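Long-range contact in cytochrome c3 (Desulfuromonas acetoxidans, PDB 1HH5), which transfers electrons through three covalently bound hemes c from a dehydrogenase to ferredoxin in sulfate respiration: residues A[1-5]-A[15-19]. Residues are numbered along the deposited sequence; the frame is centred on the assembly and turned at random. Where two conformers were deposited one is given.
With HEC (heme c), chain B.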
# COMPACT_ATOMS: atom_id res chain seq x y z
N ALA A 1 9.69 7.03 4.98
CA ALA A 1 9.58 8.15 4.01
C ALA A 1 8.11 8.45 3.74
O ALA A 1 7.23 7.71 4.17
CB ALA A 1 10.28 7.79 2.70
N ASP A 2 7.87 9.54 3.01
CA ASP A 2 6.52 9.95 2.69
C ASP A 2 5.99 9.23 1.45
O ASP A 2 4.79 9.00 1.33
CB ASP A 2 6.47 11.46 2.48
CG ASP A 2 6.88 12.22 3.72
OD1 ASP A 2 6.42 11.86 4.82
OD2 ASP A 2 7.66 13.20 3.60
N VAL A 3 6.89 8.88 0.55
CA VAL A 3 6.51 8.17 -0.67
C VAL A 3 7.46 7.00 -0.88
O VAL A 3 8.67 7.14 -0.75
CB VAL A 3 6.59 9.08 -1.91
CG1 VAL A 3 6.07 8.33 -3.13
CG2 VAL A 3 5.78 10.34 -1.68
N VAL A 4 6.89 5.84 -1.19
CA VAL A 4 7.68 4.64 -1.42
C VAL A 4 7.31 4.03 -2.76
O VAL A 4 6.14 3.89 -3.08
CB VAL A 4 7.42 3.57 -0.33
CG1 VAL A 4 8.25 2.33 -0.61
CG2 VAL A 4 7.74 4.14 1.04
N THR A 5 8.33 3.66 -3.53
CA THR A 5 8.10 3.05 -4.84
C THR A 5 8.62 1.63 -4.86
O THR A 5 9.75 1.36 -4.47
CB THR A 5 8.80 3.86 -5.96
OG1 THR A 5 8.18 5.14 -6.07
CG2 THR A 5 8.68 3.13 -7.29
N PHE A 15 3.61 3.98 -3.49
CA PHE A 15 2.88 4.01 -2.23
C PHE A 15 3.10 5.34 -1.52
O PHE A 15 4.17 5.58 -0.95
CB PHE A 15 3.35 2.87 -1.31
CG PHE A 15 2.71 2.89 0.05
CD1 PHE A 15 1.35 3.08 0.20
CD2 PHE A 15 3.49 2.67 1.19
CE1 PHE A 15 0.75 3.05 1.47
CE2 PHE A 15 2.91 2.64 2.45
CZ PHE A 15 1.54 2.83 2.59
N ASP A 16 2.09 6.19 -1.57
CA ASP A 16 2.16 7.50 -0.94
C ASP A 16 1.81 7.30 0.53
O ASP A 16 0.64 7.38 0.94
CB ASP A 16 1.18 8.46 -1.61
CG ASP A 16 1.41 9.90 -1.21
OD1 ASP A 16 1.97 10.14 -0.13
OD2 ASP A 16 1.02 10.80 -1.99
N HIS A 17 2.84 7.03 1.32
CA HIS A 17 2.71 6.78 2.75
C HIS A 17 2.06 7.95 3.48
O HIS A 17 1.19 7.75 4.33
CB HIS A 17 4.09 6.49 3.32
CG HIS A 17 4.08 6.09 4.76
ND1 HIS A 17 4.50 6.89 5.80
CD2 HIS A 17 3.72 4.91 5.34
CE1 HIS A 17 4.39 6.20 6.94
NE2 HIS A 17 3.92 4.99 6.72
N LYS A 18 2.48 9.17 3.15
CA LYS A 18 1.92 10.34 3.81
C LYS A 18 0.43 10.51 3.54
O LYS A 18 -0.34 10.78 4.46
CB LYS A 18 2.67 11.61 3.39
CG LYS A 18 2.16 12.86 4.10
CD LYS A 18 2.93 14.10 3.68
CE LYS A 18 4.39 14.03 4.10
NZ LYS A 18 4.55 13.84 5.57
N ALA A 19 0.03 10.36 2.28
CA ALA A 19 -1.37 10.51 1.90
C ALA A 19 -2.24 9.49 2.64
O ALA A 19 -3.30 9.82 3.14
CB ALA A 19 -1.53 10.35 0.39
FE HEC B . 3.56 3.63 8.14
CHA HEC B . 6.51 2.09 7.26
CHB HEC B . 5.22 5.41 10.56
CHC HEC B . 0.72 5.45 8.77
CHD HEC B . 1.86 1.57 6.07
NA HEC B . 5.44 3.70 8.78
C1A HEC B . 6.53 2.98 8.32
C2A HEC B . 7.70 3.22 9.15
C3A HEC B . 7.34 4.16 10.07
C4A HEC B . 5.95 4.47 9.83
CMA HEC B . 8.23 4.72 11.18
CAA HEC B . 9.02 2.44 9.10
CBA HEC B . 10.32 3.23 9.09
CGA HEC B . 10.60 3.91 7.76
O1A HEC B . 9.78 4.75 7.34
O2A HEC B . 11.65 3.61 7.15
NB HEC B . 3.07 5.08 9.39
C1B HEC B . 3.88 5.68 10.38
C2B HEC B . 3.17 6.72 11.09
C3B HEC B . 1.95 6.81 10.51
C4B HEC B . 1.86 5.76 9.49
CMB HEC B . 3.66 7.46 12.33
CAB HEC B . 0.88 7.84 10.85
CBB HEC B . 1.29 9.27 10.51
NC HEC B . 1.67 3.49 7.58
C1C HEC B . 0.62 4.34 7.89
C2C HEC B . -0.60 3.89 7.27
C3C HEC B . -0.29 2.73 6.60
C4C HEC B . 1.13 2.53 6.76
CMC HEC B . -1.97 4.56 7.40
CAC HEC B . -1.23 1.80 5.83
CBC HEC B . -1.86 2.46 4.61
ND HEC B . 4.08 2.19 6.89
C1D HEC B . 3.24 1.42 6.10
C2D HEC B . 4.00 0.49 5.29
C3D HEC B . 5.30 0.66 5.59
C4D HEC B . 5.35 1.71 6.60
CMD HEC B . 3.46 -0.46 4.23
CAD HEC B . 6.48 -0.01 4.89
CBD HEC B . 7.00 0.90 3.78
CGD HEC B . 8.22 0.33 3.08
O1D HEC B . 8.06 -0.56 2.21
O2D HEC B . 9.34 0.77 3.40
O HOH W 1 4.63 9.52 5.97
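Small multiheme cytochromes wrap little regular secondary structure around their hemes; here an N-terminal antiparallel beta hairpin, strands 3-6 and 13-16, leads directly into helix 17-24, which carries a heme ligand. At Phe-15 the strands form a hydrogen-bonded pair with Val-4: Phe-15 N donates to Val-4 O (2.6 Å) and Val-4 N to Phe-15 O (2.7 Å). Val-4 CB lies at the edge of the Phe-15 ring, whose CE2 reaches heme methyl CMD at 3.6 Å; the same ring meets His-20, axial ligand of a second heme, edge-to-face, so Phe-15 touches two heme sites. Asp-16, centre of an inverse gamma turn, is the N-cap of helix 17-24, its OD1 accepting from Ala-19 N at 3.1 Å. His-17 then binds iron, NE2 to FE 2.0 Å, opposite His-30. Lys-18, second residue of the helix, ties the N-terminal segment to the helix start twice: its N donates to Asp-2 O (2.9 Å), and its NZ forms a salt bridge with Asp-2 OD1 (2.8 Å). That carboxylate oxygen also accepts from a water, 3.2 Å away, which in turn accepts from His-17 ND1 at 2.6 Å.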